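Local coordinates for protein importin subunit beta-1 (Saccharomyces cerevisiae, PDB 5OWU) that acts as the beta subunit in nuclear protein import, associating with importin alpha, which recognises the classical nuclear localization signal of cargo, at residues S44-I49 / K97-T102; A61-K66 / A112-Q117; T53-R58 / S106-I111. All coordinates share one frame; numbering follows the deposited sequence. Where two conformers were deposited one is given.

From the N terminus, helix 37-48 brings residues 44-49, and helix 55-67 then supplies 53-58 and 61-66. After helix 74-87 the chain returns in helix 90-104, where 97-102 closes contact 1. The following turn and the start of helix 109-126 close contact 3 through 106-111, and 112-117 closes contact 2. All three loops cross in the same order and none nests. Contact 1 joins the first helices of HEAT repeats 2 and 3, while contacts 2 and 3 join their second helices at successive levels. Leu-48 connects the layers: its CD1 packs on Ala-62 of contact 2, and its carbonyl probably accepts from Arg-58 NE of contact 3.

Contact 1 (S44-I49 / K97-T102); sequences SSQVLI and KTNALT
Asn-99 reaches across to Ser-45 and Ile-49, and its amide is the polar centre of the contact. Its CG stands beside the backbone N, anti to the carbonyl carbon (chi1 -72°), a torsion that sets CG toward the other helix. ND2 donates to Ser-45 OG at 3.0 Å, with an N-H...O angle of 160° and OG close to the amide plane. That OG is also hydrogen-bonded to Gly-42 O within its own helix, so the buried hydroxyl is held by two hydrogen bonds. Gln-46 OE1 lies 2.7 Å from Asn-99 ND2, a hydrogen bond in the conformer described, with the donor well above the Gln-46 carbonyl plane; as two conformers of Gln-46 are deposited, the bond may not be permanent.

Ile-49 fills the tight part. Its side chain runs at about a right angle to that of Asn-99, with CG2 pressed to 3.2 Å from the Asn-99 backbone O and CD1 3.4 Å from Asn-99 OD1. An alanine in place of Asn-99 would probably leave Ser-45 OG without its donor from the facing helix and open a gap beside Ile-49 CD1. On the buried flank Leu-48 CD2 packs at 4.3 Å from Ala-100 CA. Packing is slacker toward solvent, where the exposed Thr-102 offers only CG2, 4.1 Å from Ile-49 CG2.

The short axes approach to 8.7 Å and run nearly parallel, 24° apart, as expected for corresponding helices of successive HEAT repeats. Behind this pair, Leu-48 and Ala-100 both meet Leu-118 of helix 109-126, and Val-47 faces helix 3-15.

Contact 2 (A61-K66 / A112-Q117); sequences AALTLK and ANAAAQ
Lys-66 CG is anti to its backbone N (chi1 167°) and Gln-117 CG lies beside its own (chi1 -62°), and the two side chains cross obliquely. The glutamine continues extended, whereas the lysine bends at chi3 and chi4. Its methylene CD touches Gln-117 CB at 3.6 Å, and its CE passes 3.6 Å from Gln-117 OE1.

The charged end makes no direct hydrogen bond to the amide, NZ remaining 3.9 Å from Gln-117 OE1. Two waters join the groups instead, each donating to OE1 at 2.7 Å and receiving a weak bond from NZ. On the other part of the glutamine, Leu-63 CD2 lies 3.8 Å from Gln-117 NE2, and Tyr-161 of helix 149-165 also touches this side chain.

One turn earlier, Ala-62 CB meets Ala-114 CB at 3.8 Å, and Leu-63 CD2 lies 4.2 Å from Ala-114 CB. The small residues are consistent with the close 8.6 Å approach of the axes, which run only 17° apart in the near-parallel stacking of second helices in consecutive HEAT repeats. The chemistry therefore grades from a buried methyl pair to a hydrated polar margin, where lysine's aliphatic stem gives the direct packing and water mediates between its ammonium and the glutamine carbonyl.

Contact 3 (T53-R58 / S106-I111); sequences TKLEGR and SIEPRI
Two arginines, Arg-110 and Arg-58, each place a guanidinium against an aliphatic side chain of the opposite segment, and no direct hydrogen bond crosses the contact. Ile-111 CD1 lies over one face of the Arg-58 group, 3.5 Å from NE and displaced toward the rim. The Arg-110 guanidinium has Leu-55 CB over one face, while Leu-55 CD1 comes within 3.3 Å of NH2. Leu-55 adopts a chi1 of -94°, away from a staggered value, and spreads its two methyls: CD1 toward the arginine and the Glu-108 carboxylate carbon, CD2 toward Ile-111 CG1 at 3.7 Å.

Both segments enter the second helix of a HEAT repeat, with Lys-54 and Glu-108 at the N-cap positions, so the contact joins the beginnings of two stacked helices. Ahead of helix 109-126, Ser-106 OG accepts from Glu-108 N at 3.0 Å, forming an ST turn. The Glu-108 side chain caps the helix by accepting from Arg-110 N through OE1, although this residue has two deposited conformers and the bond belongs to the one described.

Water completes the polar links. One molecule donates to Glu-56 OE2 and accepts from Arg-110 NH2 at 3.0 Å, bridging opposite charges near the exposed surface. Arg-58 NE donates to Leu-48 O of the 44-49 segment, which is likely to limit rotation of the plane whose one face Ile-111 CD1 covers. Arg-58 NH2 gives a hydrogen bond to a second water, 3.0 Å away, and that water is also hydrogen-bonded to Ser-106 OG at 2.7 Å.

Contact 1 (S44-I49 / K97-T102)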
ATOM      1  N   SER A  44     -26.102 -28.781   0.778  1.00 28.19           N
ATOM      2  CA  SER A  44     -25.616 -27.666   1.584  1.00 31.91           C
ATOM      3  C   SER A  44     -26.766 -26.748   1.977  1.00 29.80           C
ATOM      4  O   SER A  44     -26.920 -26.376   3.150  1.00 32.63           O
ATOM      5  CB  SER A  44     -24.551 -26.881   0.811  1.00 26.58           C
ATOM      6  OG  SER A  44     -23.386 -27.662   0.589  1.00 30.99           O
ATOM      7  N   SER A  45     -27.603 -26.391   0.998  1.00 24.15           N
ATOM      8  CA  SER A  45     -28.731 -25.521   1.289  1.00 24.90           C
ATOM      9  C   SER A  45     -29.728 -26.189   2.230  1.00 33.05           C
ATOM     10  O   SER A  45     -30.361 -25.502   3.040  1.00 26.93           O
ATOM     11  CB  SER A  45     -29.408 -25.091  -0.012  1.00 23.86           C
ATOM     12  OG  SER A  45     -30.384 -26.033  -0.432  1.00 24.94           O
ATOM     13  N   GLN A  46     -29.867 -27.522   2.167  1.00 30.33           N
ATOM     14  CA  GLN A  46     -30.807 -28.193   3.061  0.52 31.77           C
ATOM     15  C   GLN A  46     -30.274 -28.237   4.489  1.00 31.87           C
ATOM     16  O   GLN A  46     -31.041 -28.094   5.447  1.00 32.66           O
ATOM     17  CB  GLN A  46     -31.117 -29.606   2.558  0.52 32.83           C
ATOM     18  CG  GLN A  46     -32.047 -29.670   1.336  0.52 38.87           C
ATOM     19  CD  GLN A  46     -33.485 -29.195   1.597  0.52 36.33           C
ATOM     20  OE1 GLN A  46     -34.142 -28.673   0.692  0.52 38.53           O
ATOM     21  NE2 GLN A  46     -33.983 -29.395   2.821  0.52 31.38           N
ATOM     22  N   VAL A  47     -28.964 -28.419   4.658  1.00 33.23           N
ATOM     23  CA  VAL A  47     -28.403 -28.420   6.005  1.00 30.36           C
ATOM     24  C   VAL A  47     -28.490 -27.027   6.611  1.00 31.20           C
ATOM     25  O   VAL A  47     -28.783 -26.871   7.803  1.00 30.14           O
ATOM     26  CB  VAL A  47     -26.959 -28.953   5.986  1.00 32.29           C
ATOM     27  CG1 VAL A  47     -26.295 -28.787   7.358  1.00 37.95           C
ATOM     28  CG2 VAL A  47     -26.945 -30.422   5.568  1.00 39.86           C
ATOM     29  N   LEU A  48     -28.267 -25.988   5.799  1.00 31.54           N
ATOM     30  CA  LEU A  48     -28.409 -24.623   6.303  1.00 26.14           C
ATOM     31  C   LEU A  48     -29.702 -24.440   7.094  1.00 29.09           C
ATOM     32  O   LEU A  48     -29.707 -23.779   8.135  1.00 29.31           O
ATOM     33  CB  LEU A  48     -28.349 -23.629   5.145  1.00 29.23           C
ATOM     34  CG  LEU A  48     -28.597 -22.154   5.469  1.00 29.96           C
ATOM     35  CD1 LEU A  48     -27.676 -21.650   6.577  1.00 26.28           C
ATOM     36  CD2 LEU A  48     -28.418 -21.334   4.210  1.00 24.11           C
ATOM     37  N   ILE A  49     -30.804 -25.032   6.629  1.00 27.86           N
ATOM     38  CA  ILE A  49     -32.107 -24.840   7.260  1.00 29.89           C
ATOM     39  C   ILE A  49     -32.477 -25.986   8.199  1.00 31.37           C
ATOM     40  O   ILE A  49     -33.602 -26.015   8.705  1.00 41.34           O
ATOM     41  CB  ILE A  49     -33.214 -24.643   6.209  1.00 31.51           C
ATOM     42  CG1 ILE A  49     -33.338 -25.886   5.315  1.00 35.52           C
ATOM     43  CG2 ILE A  49     -32.944 -23.391   5.373  1.00 33.39           C
ATOM     44  CD1 ILE A  49     -34.584 -25.912   4.470  1.00 47.71           C
ATOM     45  N   LYS A  97     -32.224 -21.424  -3.645  1.00 25.97           N
ATOM     46  CA  LYS A  97     -32.594 -20.038  -3.375  1.00 24.74           C
ATOM     47  C   LYS A  97     -33.695 -19.966  -2.327  1.00 26.21           C
ATOM     48  O   LYS A  97     -33.628 -19.152  -1.399  1.00 28.67           O
ATOM     49  CB  LYS A  97     -33.052 -19.356  -4.660  1.00 24.65           C
ATOM     50  CG  LYS A  97     -32.000 -19.215  -5.737  1.00 26.46           C
ATOM     51  CD  LYS A  97     -32.587 -18.399  -6.878  1.00 36.94           C
ATOM     52  CE  LYS A  97     -32.043 -18.780  -8.219  1.00 40.66           C
ATOM     53  NZ  LYS A  97     -32.739 -18.007  -9.291  1.00 34.92           N
ATOM     54  N   THR A  98     -34.718 -20.818  -2.457  1.00 25.24           N
ATOM     55  CA  THR A  98     -35.785 -20.845  -1.459  1.00 36.08           C
ATOM     56  C   THR A  98     -35.242 -21.162  -0.068  1.00 32.70           C
ATOM     57  O   THR A  98     -35.644 -20.536   0.921  1.00 27.21           O
ATOM     58  CB  THR A  98     -36.851 -21.867  -1.862  1.00 42.78           C
ATOM     59  OG1 THR A  98     -37.377 -21.522  -3.150  1.00 46.03           O
ATOM     60  CG2 THR A  98     -37.993 -21.893  -0.849  1.00 30.73           C
ATOM     61  N   ASN A  99     -34.334 -22.138   0.034  1.00 30.51           N
ATOM     62  CA  ASN A  99     -33.788 -22.504   1.341  1.00 30.79           C
ATOM     63  C   ASN A  99     -32.949 -21.374   1.924  1.00 24.08           C
ATOM     64  O   ASN A  99     -33.032 -21.080   3.125  1.00 25.84           O
ATOM     65  CB  ASN A  99     -32.959 -23.784   1.223  1.00 23.38           C
ATOM     66  CG  ASN A  99     -33.818 -25.019   1.003  1.00 35.82           C
ATOM     67  OD1 ASN A  99     -35.036 -24.982   1.179  1.00 33.43           O
ATOM     68  ND2 ASN A  99     -33.186 -26.120   0.621  1.00 29.63           N
ATOM     69  N   ALA A 100     -32.135 -20.727   1.087  1.00 24.63           N
ATOM     70  CA  ALA A 100     -31.346 -19.591   1.544  1.00 27.84           C
ATOM     71  C   ALA A 100     -32.242 -18.468   2.051  1.00 25.90           C
ATOM     72  O   ALA A 100     -31.972 -17.872   3.100  1.00 28.09           O
ATOM     73  CB  ALA A 100     -30.461 -19.085   0.409  1.00 23.10           C
ATOM     74  N   LEU A 101     -33.313 -18.163   1.318  1.00 29.50           N
ATOM     75  CA  LEU A 101     -34.238 -17.125   1.763  1.00 24.66           C
ATOM     76  C   LEU A 101     -34.935 -17.525   3.054  1.00 28.43           C
ATOM     77  O   LEU A 101     -35.210 -16.669   3.900  1.00 31.19           O
ATOM     78  CB  LEU A 101     -35.266 -16.833   0.670  1.00 27.77           C
ATOM     79  CG  LEU A 101     -34.776 -15.968  -0.496  1.00 27.69           C
ATOM     80  CD1 LEU A 101     -35.733 -16.069  -1.674  1.00 30.34           C
ATOM     81  CD2 LEU A 101     -34.615 -14.519  -0.057  1.00 32.73           C
ATOM     82  N   THR A 102     -35.218 -18.816   3.232  1.00 29.68           N
ATOM     83  CA  THR A 102     -35.769 -19.275   4.501  1.00 28.12           C
ATOM     84  C   THR A 102     -34.796 -18.996   5.637  1.00 32.66           C
ATOM     85  O   THR A 102     -35.183 -18.479   6.691  1.00 30.53           O
ATOM     86  CB  THR A 102     -36.094 -20.767   4.430  1.00 33.03           C
ATOM     87  OG1 THR A 102     -37.189 -20.977   3.531  1.00 35.33           O
ATOM     88  CG2 THR A 102     -36.458 -21.318   5.816  1.00 32.54           C
TER

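Contact 2 (A61-K66 / A112-Q117)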
ATOM      1  N   ALA A  61     -22.080 -25.170   6.158  1.00 26.94           N
ATOM      2  CA  ALA A  61     -22.713 -25.541   4.895  1.00 31.43           C
ATOM      3  C   ALA A  61     -22.875 -24.325   3.993  1.00 30.60           C
ATOM      4  O   ALA A  61     -22.436 -24.324   2.825  1.00 27.61           O
ATOM      5  CB  ALA A  61     -24.076 -26.179   5.160  1.00 30.63           C
ATOM      6  N   ALA A  62     -23.495 -23.268   4.536  1.00 29.99           N
ATOM      7  CA  ALA A  62     -23.729 -22.067   3.738  1.00 25.54           C
ATOM      8  C   ALA A  62     -22.424 -21.436   3.265  1.00 27.08           C
ATOM      9  O   ALA A  62     -22.308 -21.028   2.103  1.00 25.41           O
ATOM     10  CB  ALA A  62     -24.545 -21.059   4.540  1.00 31.29           C
ATOM     11  N   LEU A  63     -21.432 -21.329   4.146  1.00 23.35           N
ATOM     12  CA  LEU A  63     -20.216 -20.612   3.770  1.00 24.94           C
ATOM     13  C   LEU A  63     -19.379 -21.406   2.767  1.00 26.22           C
ATOM     14  O   LEU A  63     -18.740 -20.817   1.886  1.00 29.30           O
ATOM     15  CB  LEU A  63     -19.399 -20.273   5.019  1.00 33.44           C
ATOM     16  CG  LEU A  63     -20.094 -19.369   6.051  1.00 37.89           C
ATOM     17  CD1 LEU A  63     -19.183 -19.093   7.255  1.00 38.14           C
ATOM     18  CD2 LEU A  63     -20.558 -18.057   5.415  1.00 48.32           C
ATOM     19  N   THR A  64     -19.359 -22.736   2.883  1.00 30.28           N
ATOM     20  CA  THR A  64     -18.624 -23.549   1.918  1.00 31.82           C
ATOM     21  C   THR A  64     -19.260 -23.443   0.537  1.00 31.80           C
ATOM     22  O   THR A  64     -18.566 -23.228  -0.473  1.00 32.75           O
ATOM     23  CB  THR A  64     -18.575 -25.012   2.376  1.00 35.37           C
ATOM     24  OG1 THR A  64     -18.028 -25.091   3.698  1.00 35.22           O
ATOM     25  CG2 THR A  64     -17.703 -25.845   1.435  1.00 38.32           C
ATOM     26  N   LEU A  65     -20.589 -23.550   0.470  1.00 26.36           N
ATOM     27  CA  LEU A  65     -21.230 -23.331  -0.822  1.00 23.77           C
ATOM     28  C   LEU A  65     -20.931 -21.927  -1.350  1.00 25.85           C
ATOM     29  O   LEU A  65     -20.599 -21.758  -2.531  1.00 26.51           O
ATOM     30  CB  LEU A  65     -22.729 -23.575  -0.713  1.00 21.15           C
ATOM     31  CG  LEU A  65     -23.503 -23.381  -2.016  1.00 22.84           C
ATOM     32  CD1 LEU A  65     -22.907 -24.190  -3.192  1.00 22.60           C
ATOM     33  CD2 LEU A  65     -24.945 -23.752  -1.786  1.00 24.26           C
ATOM     34  N   LYS A  66     -21.000 -20.908  -0.483  1.00 27.68           N
ATOM     35  CA  LYS A  66     -20.681 -19.547  -0.918  1.00 26.02           C
ATOM     36  C   LYS A  66     -19.296 -19.485  -1.530  1.00 30.84           C
ATOM     37  O   LYS A  66     -19.087 -18.835  -2.561  1.00 27.53           O
ATOM     38  CB  LYS A  66     -20.767 -18.565   0.256  1.00 25.63           C
ATOM     39  CG  LYS A  66     -20.155 -17.172  -0.024  1.00 32.33           C
ATOM     40  CD  LYS A  66     -19.912 -16.410   1.246  1.00 49.81           C
ATOM     41  CE  LYS A  66     -18.619 -16.855   1.913  1.00 42.90           C
ATOM     42  NZ  LYS A  66     -17.461 -15.993   1.525  1.00 42.14           N
ATOM     43  N   ALA A 112     -28.701 -16.207   9.865  1.00 28.34           N
ATOM     44  CA  ALA A 112     -29.102 -15.120   8.981  1.00 31.40           C
ATOM     45  C   ALA A 112     -27.908 -14.527   8.242  1.00 27.59           C
ATOM     46  O   ALA A 112     -27.993 -14.230   7.047  1.00 28.19           O
ATOM     47  CB  ALA A 112     -29.818 -14.043   9.797  1.00 29.00           C
ATOM     48  N   ASN A 113     -26.790 -14.336   8.941  1.00 21.66           N
ATOM     49  CA  ASN A 113     -25.584 -13.803   8.308  1.00 25.41           C
ATOM     50  C   ASN A 113     -25.044 -14.759   7.244  1.00 24.93           C
ATOM     51  O   ASN A 113     -24.749 -14.352   6.107  1.00 23.80           O
ATOM     52  CB  ASN A 113     -24.522 -13.532   9.377  1.00 35.95           C
ATOM     53  CG  ASN A 113     -23.366 -12.692   8.857  1.00 40.10           C
ATOM     54  OD1 ASN A 113     -23.570 -11.692   8.178  1.00 47.39           O
ATOM     55  ND2 ASN A 113     -22.149 -13.098   9.175  1.00 57.58           N
ATOM     56  N   ALA A 114     -24.892 -16.042   7.594  1.00 26.58           N
ATOM     57  CA  ALA A 114     -24.417 -17.004   6.596  1.00 27.27           C
ATOM     58  C   ALA A 114     -25.337 -17.023   5.382  1.00 21.05           C
ATOM     59  O   ALA A 114     -24.878 -17.012   4.226  1.00 23.42           O
ATOM     60  CB  ALA A 114     -24.322 -18.395   7.216  1.00 25.22           C
ATOM     61  N   ALA A 115     -26.647 -17.033   5.627  1.00 21.07           N
ATOM     62  CA  ALA A 115     -27.612 -17.034   4.539  1.00 25.28           C
ATOM     63  C   ALA A 115     -27.481 -15.777   3.690  1.00 23.75           C
ATOM     64  O   ALA A 115     -27.595 -15.834   2.461  1.00 22.36           O
ATOM     65  CB  ALA A 115     -29.022 -17.160   5.109  1.00 22.34           C
ATOM     66  N   ALA A 116     -27.235 -14.630   4.327  1.00 24.52           N
ATOM     67  CA  ALA A 116     -27.078 -13.385   3.587  1.00 29.83           C
ATOM     68  C   ALA A 116     -25.869 -13.448   2.665  1.00 22.32           C
ATOM     69  O   ALA A 116     -25.921 -12.969   1.526  1.00 24.98           O
ATOM     70  CB  ALA A 116     -26.948 -12.208   4.555  1.00 25.45           C
ATOM     71  N   GLN A 117     -24.765 -14.027   3.142  1.00 23.16           N
ATOM     72  CA  GLN A 117     -23.591 -14.166   2.284  1.00 21.35           C
ATOM     73  C   GLN A 117     -23.862 -15.109   1.111  1.00 21.52           C
ATOM     74  O   GLN A 117     -23.411 -14.856  -0.018  1.00 22.35           O
ATOM     75  CB  GLN A 117     -22.405 -14.655   3.106  1.00 28.04           C
ATOM     76  CG  GLN A 117     -21.979 -13.711   4.209  1.00 31.14           C
ATOM     77  CD  GLN A 117     -20.667 -14.123   4.850  1.00 36.13           C
ATOM     78  OE1 GLN A 117     -19.644 -14.241   4.180  1.00 37.45           O
ATOM     79  NE2 GLN A 117     -20.694 -14.339   6.157  1.00 42.16           N
TER
HETATM   80  O   HOH W   1     -17.446 -15.710   4.628  1.00 45.68           O
HETATM   81  O   HOH W   2     -19.241 -13.199   1.668  1.00 54.37           O

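Contact 3 (T53-R58 / S106-I111)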
ATOM      1  N   THR A  53     -29.391 -29.989  12.955  1.00 46.76           N
ATOM      2  CA  THR A  53     -27.943 -29.936  12.804  1.00 45.83           C
ATOM      3  C   THR A  53     -27.362 -28.848  13.701  1.00 43.65           C
ATOM      4  O   THR A  53     -27.980 -27.801  13.917  1.00 41.73           O
ATOM      5  CB  THR A  53     -27.560 -29.667  11.341  1.00 42.69           C
ATOM      6  OG1 THR A  53     -28.018 -30.746  10.516  1.00 40.54           O
ATOM      7  CG2 THR A  53     -26.052 -29.526  11.173  1.00 36.45           C
ATOM      8  N   LYS A  54     -26.164 -29.107  14.227  1.00 38.87           N
ATOM      9  CA  LYS A  54     -25.486 -28.114  15.049  1.00 43.52           C
ATOM     10  C   LYS A  54     -25.300 -26.818  14.270  1.00 47.18           C
ATOM     11  O   LYS A  54     -25.070 -26.828  13.057  1.00 43.03           O
ATOM     12  CB  LYS A  54     -24.132 -28.640  15.513  1.00 41.94           C
ATOM     13  CG  LYS A  54     -24.219 -29.843  16.442  1.00 54.19           C
ATOM     14  CD  LYS A  54     -22.835 -30.411  16.708  1.00 60.86           C
ATOM     15  CE  LYS A  54     -22.415 -30.246  18.154  1.00 69.91           C
ATOM     16  NZ  LYS A  54     -22.925 -31.357  18.999  1.00 66.23           N
ATOM     17  N   LEU A  55     -25.383 -25.695  14.988  1.00 34.83           N
ATOM     18  CA  LEU A  55     -25.313 -24.382  14.355  1.00 36.65           C
ATOM     19  C   LEU A  55     -24.072 -24.233  13.487  1.00 36.79           C
ATOM     20  O   LEU A  55     -24.143 -23.739  12.356  1.00 36.40           O
ATOM     21  CB  LEU A  55     -25.329 -23.283  15.416  1.00 49.42           C
ATOM     22  CG  LEU A  55     -26.641 -22.621  15.820  1.00 49.33           C
ATOM     23  CD1 LEU A  55     -26.305 -21.341  16.578  1.00 50.43           C
ATOM     24  CD2 LEU A  55     -27.540 -22.315  14.633  1.00 42.14           C
ATOM     25  N   GLU A  56     -22.915 -24.639  14.008  1.00 32.93           N
ATOM     26  CA  GLU A  56     -21.681 -24.428  13.266  1.00 32.71           C
ATOM     27  C   GLU A  56     -21.663 -25.220  11.970  1.00 34.05           C
ATOM     28  O   GLU A  56     -21.070 -24.770  10.983  1.00 34.60           O
ATOM     29  CB  GLU A  56     -20.485 -24.806  14.127  1.00 33.44           C
ATOM     30  CG  GLU A  56     -20.208 -23.817  15.222  1.00 42.68           C
ATOM     31  CD  GLU A  56     -19.088 -24.277  16.104  1.00 40.45           C
ATOM     32  OE1 GLU A  56     -17.991 -24.532  15.570  1.00 38.12           O
ATOM     33  OE2 GLU A  56     -19.314 -24.397  17.322  1.00 47.21           O
ATOM     34  N   GLY A  57     -22.286 -26.401  11.957  1.00 31.50           N
ATOM     35  CA  GLY A  57     -22.378 -27.169  10.726  1.00 31.27           C
ATOM     36  C   GLY A  57     -23.274 -26.513   9.695  1.00 32.16           C
ATOM     37  O   GLY A  57     -22.996 -26.575   8.497  1.00 29.94           O
ATOM     38  N   ARG A  58     -24.362 -25.880  10.144  1.00 29.11           N
ATOM     39  CA  ARG A  58     -25.254 -25.172   9.227  1.00 36.84           C
ATOM     40  C   ARG A  58     -24.564 -23.949   8.629  1.00 30.10           C
ATOM     41  O   ARG A  58     -24.603 -23.716   7.405  1.00 28.88           O
ATOM     42  CB  ARG A  58     -26.527 -24.765   9.974  1.00 33.98           C
ATOM     43  CG  ARG A  58     -27.258 -25.929  10.659  1.00 33.19           C
ATOM     44  CD  ARG A  58     -28.361 -25.441  11.590  1.00 34.07           C
ATOM     45  NE  ARG A  58     -29.345 -24.624  10.891  1.00 32.60           N
ATOM     46  CZ  ARG A  58     -30.380 -24.020  11.473  1.00 37.79           C
ATOM     47  NH1 ARG A  58     -30.583 -24.138  12.775  1.00 36.76           N
ATOM     48  NH2 ARG A  58     -31.214 -23.288  10.746  1.00 37.27           N
ATOM     49  N   SER A 106     -34.083 -16.294   9.681  1.00 31.59           N
ATOM     50  CA  SER A 106     -33.914 -17.069  10.900  1.00 27.39           C
ATOM     51  C   SER A 106     -33.754 -16.155  12.108  1.00 40.22           C
ATOM     52  O   SER A 106     -33.083 -15.120  12.048  1.00 31.76           O
ATOM     53  CB  SER A 106     -32.687 -17.971  10.773  1.00 34.72           C
ATOM     54  OG  SER A 106     -32.298 -18.496  12.030  1.00 36.68           O
ATOM     55  N   ILE A 107     -34.349 -16.569  13.230  1.00 37.05           N
ATOM     56  CA  ILE A 107     -34.189 -15.842  14.484  1.00 37.45           C
ATOM     57  C   ILE A 107     -32.767 -15.917  15.022  1.00 34.82           C
ATOM     58  O   ILE A 107     -32.411 -15.145  15.920  1.00 47.05           O
ATOM     59  CB  ILE A 107     -35.206 -16.381  15.512  1.00 49.81           C
ATOM     60  CG1 ILE A 107     -35.335 -15.424  16.694  1.00 51.74           C
ATOM     61  CG2 ILE A 107     -34.814 -17.787  15.987  1.00 40.46           C
ATOM     62  CD1 ILE A 107     -36.569 -15.682  17.534  1.00 65.45           C
ATOM     63  N   GLU A 108     -31.941 -16.812  14.477  1.00 31.79           N
ATOM     64  CA  GLU A 108     -30.550 -16.940  14.892  0.54 29.40           C
ATOM     65  C   GLU A 108     -29.681 -16.054  14.003  1.00 32.24           C
ATOM     66  O   GLU A 108     -29.544 -16.347  12.805  1.00 35.58           O
ATOM     67  CB  GLU A 108     -30.105 -18.393  14.798  0.54 38.14           C
ATOM     68  CG  GLU A 108     -28.602 -18.621  14.927  0.54 36.19           C
ATOM     69  CD  GLU A 108     -28.016 -18.033  16.194  0.54 37.48           C
ATOM     70  OE1 GLU A 108     -27.053 -17.246  16.091  0.54 25.29           O
ATOM     71  OE2 GLU A 108     -28.519 -18.359  17.288  0.54 42.56           O
ATOM     72  N   PRO A 109     -29.068 -14.985  14.530  1.00 40.42           N
ATOM     73  CA  PRO A 109     -28.349 -14.055  13.634  1.00 34.59           C
ATOM     74  C   PRO A 109     -27.177 -14.668  12.888  1.00 30.46           C
ATOM     75  O   PRO A 109     -26.804 -14.150  11.826  1.00 29.10           O
ATOM     76  CB  PRO A 109     -27.884 -12.933  14.582  1.00 33.13           C
ATOM     77  CG  PRO A 109     -27.906 -13.518  15.934  1.00 38.42           C
ATOM     78  CD  PRO A 109     -29.023 -14.529  15.931  1.00 42.67           C
ATOM     79  N   ARG A 110     -26.567 -15.739  13.405  1.00 24.24           N
ATOM     80  CA  ARG A 110     -25.464 -16.377  12.689  1.00 31.87           C
ATOM     81  C   ARG A 110     -25.968 -17.119  11.453  1.00 25.79           C
ATOM     82  O   ARG A 110     -25.309 -17.119  10.400  1.00 30.40           O
ATOM     83  CB  ARG A 110     -24.725 -17.338  13.616  1.00 31.87           C
ATOM     84  CG  ARG A 110     -23.954 -16.656  14.739  1.00 38.48           C
ATOM     85  CD  ARG A 110     -22.865 -17.572  15.283  1.00 47.34           C
ATOM     86  NE  ARG A 110     -23.349 -18.442  16.338  1.00 50.92           N
ATOM     87  CZ  ARG A 110     -22.803 -19.612  16.657  1.00 49.97           C
ATOM     88  NH1 ARG A 110     -21.756 -20.087  15.989  1.00 37.43           N
ATOM     89  NH2 ARG A 110     -23.321 -20.320  17.644  1.00 52.30           N
ATOM     90  N   ILE A 111     -27.133 -17.762  11.572  1.00 30.32           N
ATOM     91  CA  ILE A 111     -27.775 -18.382  10.416  1.00 26.37           C
ATOM     92  C   ILE A 111     -28.118 -17.315   9.392  1.00 26.96           C
ATOM     93  O   ILE A 111     -27.857 -17.468   8.192  1.00 26.34           O
ATOM     94  CB  ILE A 111     -29.035 -19.156  10.856  1.00 28.93           C
ATOM     95  CG1 ILE A 111     -28.668 -20.344  11.752  1.00 34.21           C
ATOM     96  CG2 ILE A 111     -29.853 -19.620   9.637  1.00 30.68           C
ATOM     97  CD1 ILE A 111     -27.847 -21.424  11.071  1.00 38.80           C
TER
HETATM   98  O   HOH W   3     -21.179 -22.305  18.108  1.00 42.76           O
HETATM   99  O   HOH W   4     -32.980 -21.142  11.884  1.00 39.06           O